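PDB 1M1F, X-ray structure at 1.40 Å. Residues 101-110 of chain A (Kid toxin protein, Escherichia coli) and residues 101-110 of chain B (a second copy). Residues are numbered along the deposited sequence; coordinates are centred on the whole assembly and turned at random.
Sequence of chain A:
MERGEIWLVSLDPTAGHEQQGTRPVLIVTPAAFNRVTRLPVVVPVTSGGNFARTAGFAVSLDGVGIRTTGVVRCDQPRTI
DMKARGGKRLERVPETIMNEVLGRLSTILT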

# COMPACT_ATOMS: atom_id res chain seq x y z
N VAL A 101 10.72 9.58 -0.57
CA VAL A 101 9.69 8.59 -0.27
C VAL A 101 9.37 7.74 -1.51
O VAL A 101 9.30 6.51 -1.44
CB VAL A 101 8.45 9.29 0.30
CG1 VAL A 101 7.25 8.36 0.39
CG2 VAL A 101 8.77 9.84 1.67
N LEU A 102 9.16 8.40 -2.65
CA LEU A 102 8.91 7.68 -3.90
C LEU A 102 10.08 6.74 -4.23
O LEU A 102 9.86 5.63 -4.71
CB LEU A 102 8.65 8.65 -5.05
CG LEU A 102 7.38 9.48 -4.96
CD1 LEU A 102 7.38 10.47 -6.10
CD2 LEU A 102 6.11 8.64 -4.99
N GLY A 103 11.30 7.19 -3.99
CA GLY A 103 12.47 6.36 -4.21
C GLY A 103 12.45 5.09 -3.38
O GLY A 103 12.77 4.01 -3.87
N ARG A 104 12.08 5.21 -2.10
CA ARG A 104 12.00 4.03 -1.24
C ARG A 104 10.91 3.08 -1.75
O ARG A 104 11.13 1.88 -1.84
CB ARG A 104 11.70 4.38 0.22
CG ARG A 104 12.78 5.10 1.03
CD ARG A 104 14.16 4.85 0.65
NE ARG A 104 15.06 4.98 1.80
CZ ARG A 104 15.99 5.91 1.92
NH1 ARG A 104 16.17 6.85 1.00
NH2 ARG A 104 16.76 5.90 3.01
N LEU A 105 9.75 3.61 -2.10
CA LEU A 105 8.66 2.77 -2.57
C LEU A 105 9.01 2.08 -3.88
O LEU A 105 8.57 0.94 -4.14
CB LEU A 105 7.39 3.60 -2.74
CG LEU A 105 6.72 3.98 -1.41
CD1 LEU A 105 5.76 5.15 -1.58
CD2 LEU A 105 5.98 2.78 -0.82
N SER A 106 9.81 2.74 -4.71
CA SER A 106 10.22 2.18 -5.99
C SER A 106 10.99 0.87 -5.81
O SER A 106 10.92 -0.01 -6.66
CB SER A 106 11.08 3.17 -6.78
OG SER A 106 11.23 2.72 -8.12
N THR A 107 11.70 0.73 -4.70
CA THR A 107 12.48 -0.48 -4.47
C THR A 107 11.64 -1.70 -4.16
O THR A 107 12.13 -2.82 -4.29
CB THR A 107 13.52 -0.30 -3.34
OG1 THR A 107 12.89 -0.18 -2.05
CG2 THR A 107 14.40 0.94 -3.55
N ILE A 108 10.39 -1.50 -3.75
CA ILE A 108 9.53 -2.64 -3.38
C ILE A 108 8.26 -2.80 -4.21
O ILE A 108 7.69 -3.88 -4.23
CB ILE A 108 9.16 -2.61 -1.86
CG1 ILE A 108 8.57 -1.26 -1.43
CG2 ILE A 108 10.35 -3.00 -1.02
CD1 ILE A 108 7.90 -1.32 -0.10
N LEU A 109 7.76 -1.72 -4.80
CA LEU A 109 6.53 -1.77 -5.59
C LEU A 109 6.74 -1.80 -7.12
O LEU A 109 5.82 -1.47 -7.87
CB LEU A 109 5.65 -0.58 -5.23
CG LEU A 109 5.30 -0.42 -3.75
CD1 LEU A 109 4.32 0.71 -3.64
CD2 LEU A 109 4.74 -1.69 -3.10
N THR A 110 7.92 -2.24 -7.57
CA THR A 110 8.24 -2.22 -9.00
C THR A 110 9.24 -3.31 -9.36
O THR A 110 9.74 -4.07 -8.52
CB THR A 110 8.84 -0.83 -9.44
OG1 THR A 110 10.24 -0.75 -9.14
CG2 THR A 110 8.23 0.34 -8.68
OXT THR A 110 9.60 -3.43 -10.53
N VAL B 101 1.65 -6.93 -13.24
CA VAL B 101 1.18 -6.33 -12.00
C VAL B 101 2.16 -5.25 -11.50
O VAL B 101 1.75 -4.13 -11.16
CB VAL B 101 0.96 -7.41 -10.91
CG1 VAL B 101 0.77 -6.79 -9.54
CG2 VAL B 101 -0.23 -8.26 -11.26
N LEU B 102 3.46 -5.56 -11.46
CA LEU B 102 4.45 -4.57 -11.04
C LEU B 102 4.46 -3.38 -11.99
O LEU B 102 4.63 -2.24 -11.56
CB LEU B 102 5.83 -5.20 -10.97
CG LEU B 102 6.00 -6.24 -9.86
CD1 LEU B 102 7.32 -6.97 -10.05
CD2 LEU B 102 5.92 -5.62 -8.46
N GLY B 103 4.26 -3.65 -13.27
CA GLY B 103 4.19 -2.59 -14.26
C GLY B 103 3.12 -1.59 -13.92
O GLY B 103 3.37 -0.38 -13.86
N ARG B 104 1.91 -2.06 -13.66
CA ARG B 104 0.81 -1.15 -13.35
C ARG B 104 0.98 -0.53 -11.98
O ARG B 104 0.84 0.69 -11.82
CB ARG B 104 -0.53 -1.86 -13.42
CG ARG B 104 -0.82 -2.44 -14.78
CD ARG B 104 -1.82 -1.70 -15.64
NE ARG B 104 -1.55 -2.00 -17.04
CZ ARG B 104 -1.38 -3.23 -17.53
NH1 ARG B 104 -1.11 -3.41 -18.81
NH2 ARG B 104 -1.48 -4.28 -16.73
N LEU B 105 1.29 -1.35 -10.98
CA LEU B 105 1.45 -0.84 -9.63
C LEU B 105 2.50 0.28 -9.58
O LEU B 105 2.29 1.31 -8.93
CB LEU B 105 1.81 -1.99 -8.69
CG LEU B 105 2.16 -1.58 -7.26
CD1 LEU B 105 1.01 -0.89 -6.56
CD2 LEU B 105 2.57 -2.85 -6.52
N SER B 106 3.60 0.09 -10.31
CA SER B 106 4.69 1.05 -10.31
C SER B 106 4.25 2.45 -10.70
O SER B 106 4.86 3.44 -10.27
CB SER B 106 5.84 0.60 -11.24
OG SER B 106 5.52 0.71 -12.62
N THR B 107 3.20 2.55 -11.51
CA THR B 107 2.78 3.86 -11.98
C THR B 107 2.15 4.75 -10.91
O THR B 107 1.97 5.94 -11.14
CB THR B 107 1.85 3.79 -13.20
OG1 THR B 107 0.59 3.23 -12.83
CG2 THR B 107 2.43 2.91 -14.32
N ILE B 108 1.82 4.20 -9.74
CA ILE B 108 1.33 5.05 -8.67
C ILE B 108 2.43 6.00 -8.19
O ILE B 108 2.14 6.98 -7.51
CB ILE B 108 0.74 4.25 -7.46
CG1 ILE B 108 1.81 3.54 -6.64
CG2 ILE B 108 -0.34 3.28 -7.91
CD1 ILE B 108 1.30 3.07 -5.24
N LEU B 109 3.68 5.69 -8.54
CA LEU B 109 4.85 6.48 -8.13
C LEU B 109 5.32 7.47 -9.19
O LEU B 109 6.27 8.23 -8.97
CB LEU B 109 6.03 5.57 -7.80
CG LEU B 109 5.74 4.42 -6.83
CD1 LEU B 109 6.98 3.56 -6.67
CD2 LEU B 109 5.27 4.92 -5.47
N THR B 110 4.67 7.45 -10.35
CA THR B 110 5.09 8.33 -11.44
C THR B 110 4.83 9.77 -11.08
O THR B 110 3.72 10.08 -10.67
CB THR B 110 4.34 7.99 -12.73
OG1 THR B 110 4.64 6.64 -13.11
CG2 THR B 110 4.84 8.84 -13.90
OXT THR B 110 5.75 10.58 -11.22

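Each stretch is the C-terminal end of its chain: a helix that enters from earlier in the sequence and gives way to a short tail. In chain A the helical pattern is seen in A:Leu105 N to A:Val101 O (3.0 Å) and A:Ser106 N to A:Leu102 O (2.9 Å), and the tail stays tied back through A:Leu109 N to A:Leu105 O (2.9 Å). In chain B the last turns are tighter: B:Leu109 N reaches B:Ser106 O (3.1 Å) and B:Thr110 N reaches B:Thr107 O (3.2 Å). The tail of each copy lies against the helix of the other, with the CA atoms of A:Leu102 and B:Leu109 6.0 Å apart and those of A:Thr110 and B:Leu102 4.9 Å apart. No hydrogen bond crosses between the stretches, so their contact rests on packing.

Leucine dominates that packing, since its branched, apolar side chain can pack against apolar neighbours without needing a polar partner. B:Leu109 loses the most surface to the other stretch. Its CD2 lies 3.8 Å from A:Leu102 CD2 and 3.7 Å from A:Leu105 CB, while its CD1 approaches the backbone atom A:Ser106 N at 3.5 Å. That nitrogen already donates within its own helix, so an apolar methyl can rest there without depriving it of a partner.

The same residue in the other copy, A:Leu109, packs differently: its CA-to-CB bond points sideways, where that of B:Leu109 points toward the other stretch. Its CB is 4.0 Å from B:Leu105 CD2, and its CD1 is 4.2 Å from B:Ile108 CD1; the CA-to-CB bond of B:Ile108 points sideways, but the end of its side chain comes nearer. The leucines at 105 also differ in rotamer, m,t in A:Leu105 and t,p in B:Leu105. One polar cost is evident: A:Leu109 O is buried here without a partner in the model. It lies 3.6 Å from B:Ser106 N, but that nitrogen is hydrogen-bonded to B:Leu102 O at 2.8 Å.

A:Thr110 combines polar and apolar roles. Its OG1 donates to A:Ser106 O at 2.7 Å, securing the tail to its own helix, and its methyl CG2 meets B:Ser106 CB at 3.5 Å and B:Leu109 CD1 at 4.0 Å. Small B:Ser106 suits this close approach, and its OG is satisfied locally by donating to B:Gly103 O at 2.7 Å. Away from the contact, the threonines at 107 make matching bonds, A:Thr107 OG1 to A:Arg104 O and B:Thr107 OG1 to B:Arg104 O, each 2.7 Å. Both arginines, A:Arg104 and B:Arg104, direct their CA-to-CB bonds away and make no contact with the other stretch.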